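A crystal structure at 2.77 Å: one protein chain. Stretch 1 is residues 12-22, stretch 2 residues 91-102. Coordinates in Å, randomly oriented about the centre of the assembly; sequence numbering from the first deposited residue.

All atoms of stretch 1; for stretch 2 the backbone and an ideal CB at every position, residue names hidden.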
# COMPACT_ATOMS: atom_id res chain seq x y z
N GLY A 12 13.54 0.04 5.67
CA GLY A 12 12.94 1.32 5.31
C GLY A 12 11.48 1.18 4.96
O GLY A 12 10.84 0.18 5.31
N LYS A 13 10.94 2.20 4.28
CA LYS A 13 9.54 2.31 3.88
C LYS A 13 9.38 3.02 2.54
O LYS A 13 10.14 3.95 2.26
CB LYS A 13 8.74 3.11 4.94
CG LYS A 13 8.63 2.54 6.33
CD LYS A 13 8.06 3.56 7.35
CE LYS A 13 8.99 4.72 7.67
NZ LYS A 13 8.44 5.60 8.73
N ALA A 14 8.35 2.62 1.74
CA ALA A 14 7.95 3.34 0.54
C ALA A 14 7.15 4.54 1.01
O ALA A 14 6.13 4.37 1.70
CB ALA A 14 7.18 2.44 -0.40
N ILE A 15 7.68 5.74 0.78
CA ILE A 15 7.14 6.95 1.39
C ILE A 15 6.62 7.97 0.37
O ILE A 15 7.26 8.28 -0.64
CB ILE A 15 8.28 7.61 2.24
CG1 ILE A 15 8.61 6.76 3.47
CG2 ILE A 15 7.97 9.04 2.68
CD1 ILE A 15 7.49 6.59 4.49
N TYR A 16 5.46 8.52 0.71
CA TYR A 16 4.79 9.62 0.03
C TYR A 16 4.25 10.54 1.07
O TYR A 16 3.55 10.07 1.98
CB TYR A 16 3.69 9.18 -0.94
CG TYR A 16 2.95 10.37 -1.53
CD1 TYR A 16 3.51 11.13 -2.54
CD2 TYR A 16 1.72 10.77 -1.02
CE1 TYR A 16 2.85 12.24 -3.07
CE2 TYR A 16 1.05 11.88 -1.52
CZ TYR A 16 1.62 12.61 -2.56
OH TYR A 16 0.97 13.69 -3.10
N ASP A 17 4.54 11.86 0.92
CA ASP A 17 4.10 12.92 1.82
C ASP A 17 4.31 12.41 3.27
O ASP A 17 3.35 12.39 4.06
CB ASP A 17 2.63 13.35 1.51
CG ASP A 17 2.10 14.60 2.24
OD1 ASP A 17 2.88 15.25 2.98
OD2 ASP A 17 0.92 14.94 2.04
N GLY A 18 5.52 11.89 3.52
CA GLY A 18 5.97 11.39 4.82
C GLY A 18 5.23 10.23 5.44
O GLY A 18 5.38 9.97 6.64
N GLU A 19 4.40 9.55 4.65
CA GLU A 19 3.58 8.41 5.09
C GLU A 19 3.95 7.15 4.34
O GLU A 19 4.27 7.22 3.13
CB GLU A 19 2.08 8.70 4.88
CG GLU A 19 1.50 9.83 5.69
CD GLU A 19 -0.01 9.98 5.64
OE1 GLU A 19 -0.72 8.96 5.49
OE2 GLU A 19 -0.48 11.12 5.86
N ALA A 20 3.88 6.00 5.02
CA ALA A 20 4.13 4.72 4.35
C ALA A 20 2.98 4.39 3.42
O ALA A 20 1.81 4.46 3.83
CB ALA A 20 4.34 3.62 5.37
N VAL A 21 3.30 4.12 2.15
CA VAL A 21 2.32 3.84 1.10
C VAL A 21 1.86 2.39 1.20
O VAL A 21 2.64 1.47 0.96
CB VAL A 21 2.86 4.17 -0.31
CG1 VAL A 21 1.84 3.84 -1.38
CG2 VAL A 21 3.26 5.63 -0.42
N GLY A 22 0.57 2.22 1.48
CA GLY A 22 -0.04 0.90 1.61
C GLY A 22 -0.09 0.16 0.29
O GLY A 22 -0.37 0.75 -0.76
N UNK A 91 14.45 5.31 3.81
CA UNK A 91 13.11 5.32 3.23
C UNK A 91 13.23 5.65 1.74
O UNK A 91 14.13 6.39 1.34
CB UNK A 91 12.20 6.32 3.95
N UNK A 92 12.36 5.04 0.92
CA UNK A 92 12.38 5.23 -0.53
C UNK A 92 11.19 6.09 -0.95
O UNK A 92 10.05 5.63 -0.90
CB UNK A 92 12.35 3.88 -1.26
N UNK A 93 11.43 7.34 -1.39
CA UNK A 93 10.30 8.17 -1.82
C UNK A 93 9.72 7.61 -3.12
O UNK A 93 10.45 7.25 -4.07
CB UNK A 93 10.73 9.63 -2.01
N UNK A 94 8.40 7.43 -3.09
CA UNK A 94 7.63 6.96 -4.22
C UNK A 94 6.60 8.06 -4.54
O UNK A 94 6.39 8.96 -3.71
CB UNK A 94 6.96 5.62 -3.92
N UNK A 95 6.00 8.00 -5.75
CA UNK A 95 4.98 8.96 -6.14
C UNK A 95 3.78 8.09 -6.66
O UNK A 95 3.77 7.65 -7.82
CB UNK A 95 5.50 9.94 -7.19
N UNK A 96 2.79 7.80 -5.77
CA UNK A 96 1.61 7.02 -6.20
C UNK A 96 0.78 7.77 -7.24
O UNK A 96 0.88 9.00 -7.35
CB UNK A 96 0.73 6.68 -4.99
N UNK A 97 -0.03 7.03 -8.04
CA UNK A 97 -0.86 7.69 -9.05
C UNK A 97 -2.01 8.37 -8.31
O UNK A 97 -2.26 9.58 -8.49
CB UNK A 97 -1.37 6.70 -10.10
N UNK A 98 -2.60 7.63 -7.39
CA UNK A 98 -3.62 8.03 -6.44
C UNK A 98 -3.18 7.62 -5.06
O UNK A 98 -2.56 6.55 -4.90
CB UNK A 98 -4.98 7.42 -6.79
N UNK A 99 -3.44 8.48 -4.06
CA UNK A 99 -3.04 8.19 -2.68
C UNK A 99 -4.25 8.21 -1.75
O UNK A 99 -5.14 9.06 -1.91
CB UNK A 99 -1.99 9.20 -2.20
N UNK A 100 -4.31 7.24 -0.81
CA UNK A 100 -5.41 7.15 0.17
C UNK A 100 -4.89 7.62 1.53
O UNK A 100 -3.94 7.02 2.05
CB UNK A 100 -5.96 5.72 0.26
N UNK A 101 -5.50 8.68 2.11
CA UNK A 101 -5.13 9.12 3.49
C UNK A 101 -6.35 9.38 4.41
O UNK A 101 -7.52 9.38 3.98
CB UNK A 101 -4.29 10.40 3.41
N UNK A 102 -6.04 9.62 5.69
CA UNK A 102 -6.95 9.99 6.79
C UNK A 102 -8.16 9.03 6.79
O UNK A 102 -9.32 9.43 6.73
CB UNK A 102 -7.41 11.44 6.65

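Position 91 opens the contact beside the strand of stretch 1, its ideal CB 3.7 Å from Ile 15 CG1 and its CA-to-CB bond sideways. Lys 13 offers a positive charge on this side, so an acid or a polar amide would suit, as would a small apolar residue. It is Asp 91: its OD2 stands 4.1 Å from Lys 13 NZ, near in charge but short of a salt bridge.

At 92 the N donates to Lys 13 O (2.8 Å) and the O accepts from Ile 15 N (2.9 Å), a parallel bridge with Ala 14. The CB shares a face with that small alanine, and extended angles (-107/110) favour beta-branched residues. The residue is Ile 92; its CB lies on the face of Ala 14, but the end of its side chain leads away from stretch 1.

Position 93 pairs with Ile 15 on the other face. Its N finds no acceptor in stretch 1, and phi is -69°, so proline is permitted among many. Pro 93 loses no bond to stretch 1, and its CA makes a CA-H...O contact with Ile 15 O (3.3 Å).

The N of 94 donates to Ile 15 O (2.8 Å), which excludes proline. The ideal CB is 4.7 Å from Ala 14 CB, an apolar setting for valine, isoleucine or leucine. Val 94 puts CG1 4.1 Å from Ala 14 CB and CG2 3.7 Å from Val 21 CG2.

Position 95 points away, leaving stretch 1 little say; it is Thr 95. At 96, phi -64° and a CB directed toward stretch 1, 4.7 Å from Val 21 CG1, suit proline or a compact apolar residue. Pro 96 sets CD 3.5 Å from Tyr 16 CD1 and CG 4.2 Å from Val 21 CG2.

Positions 97 and 98 are out of reach: Tyr 97 and Phe 98.

Position 99 points toward stretch 1, its ideal CB 4.1 Å from Tyr 16 CE2, with room toward Glu 19 and Val 21. A large apolar or aromatic residue fits. Phe 99 presents a face to the edge of Tyr 16, centroids 4.9 Å apart and planes at 62°.

Position 100 turns sideways, clear of stretch 1; it is Val 100.

At 101 two acids, Asp 17 and Glu 19, call for a long cation, lysine or arginine. Arg 101 donates from NH1 (2.8 Å) and NH2 (3.0 Å) to Asp 17 OD2, a salt bridge; Glu 19 OE2, 4.0 Å from NH1 and out of the guanidinium plane, adds charge alone.

Position 102 has positive phi (49°), favouring glycine, asparagine or aspartate. Through OD1, Asn 102 shares a water with Glu 19 OE2 and Arg 101 NH1.

Stretch 2 (91-102) DIPVTPYFFVRN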
# COMPACT_ATOMS: atom_id res chain seq x y z
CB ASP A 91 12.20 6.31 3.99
CG ASP A 91 11.88 5.93 5.44
OD1 ASP A 91 12.07 4.75 5.81
OD2 ASP A 91 11.38 6.80 6.19
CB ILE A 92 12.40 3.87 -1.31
CG1 ILE A 92 13.55 2.96 -0.82
CG2 ILE A 92 12.43 4.08 -2.82
CD1 ILE A 92 15.01 3.54 -0.95
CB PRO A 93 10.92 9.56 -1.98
CG PRO A 93 12.35 9.31 -2.27
CD PRO A 93 12.71 8.06 -1.53
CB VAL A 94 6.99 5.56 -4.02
CG1 VAL A 94 8.06 4.49 -3.83
CG2 VAL A 94 5.96 5.54 -2.88
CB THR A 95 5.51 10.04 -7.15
OG1 THR A 95 5.78 9.46 -8.42
CG2 THR A 95 6.74 10.82 -6.61
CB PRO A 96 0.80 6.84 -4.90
CG PRO A 96 1.60 7.43 -3.82
CD PRO A 96 2.64 8.28 -4.38
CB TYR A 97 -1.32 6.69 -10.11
CG TYR A 97 -0.15 6.05 -10.83
CD1 TYR A 97 0.56 6.75 -11.80
CD2 TYR A 97 0.23 4.74 -10.56
CE1 TYR A 97 1.65 6.19 -12.45
CE2 TYR A 97 1.31 4.15 -11.22
CZ TYR A 97 2.01 4.88 -12.17
OH TYR A 97 3.07 4.34 -12.87
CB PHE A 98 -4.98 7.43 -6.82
CG PHE A 98 -5.62 7.98 -8.06
CD1 PHE A 98 -5.35 7.43 -9.30
CD2 PHE A 98 -6.53 9.03 -7.98
CE1 PHE A 98 -5.94 7.94 -10.46
CE2 PHE A 98 -7.14 9.52 -9.13
CZ PHE A 98 -6.84 8.98 -10.37
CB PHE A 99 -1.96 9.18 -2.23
CG PHE A 99 -1.44 9.01 -0.81
CD1 PHE A 99 -0.68 7.89 -0.46
CD2 PHE A 99 -1.66 9.98 0.14
CE1 PHE A 99 -0.19 7.73 0.85
CE2 PHE A 99 -1.16 9.84 1.44
CZ PHE A 99 -0.42 8.71 1.79
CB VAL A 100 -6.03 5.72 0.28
CG1 VAL A 100 -7.35 5.78 1.06
CG2 VAL A 100 -6.28 5.12 -1.10
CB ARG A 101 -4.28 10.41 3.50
CG ARG A 101 -5.06 11.70 3.22
CD ARG A 101 -4.12 12.87 3.20
NE ARG A 101 -3.24 12.84 2.03
CZ ARG A 101 -2.01 13.34 2.00
NH1 ARG A 101 -1.45 13.82 3.11
NH2 ARG A 101 -1.30 13.30 0.87
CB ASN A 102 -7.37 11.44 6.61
CG ASN A 102 -6.19 12.41 6.37
OD1 ASN A 102 -5.00 12.08 6.50
ND2 ASN A 102 -6.50 13.62 5.88
O HOH W 1 -2.45 12.72 6.00
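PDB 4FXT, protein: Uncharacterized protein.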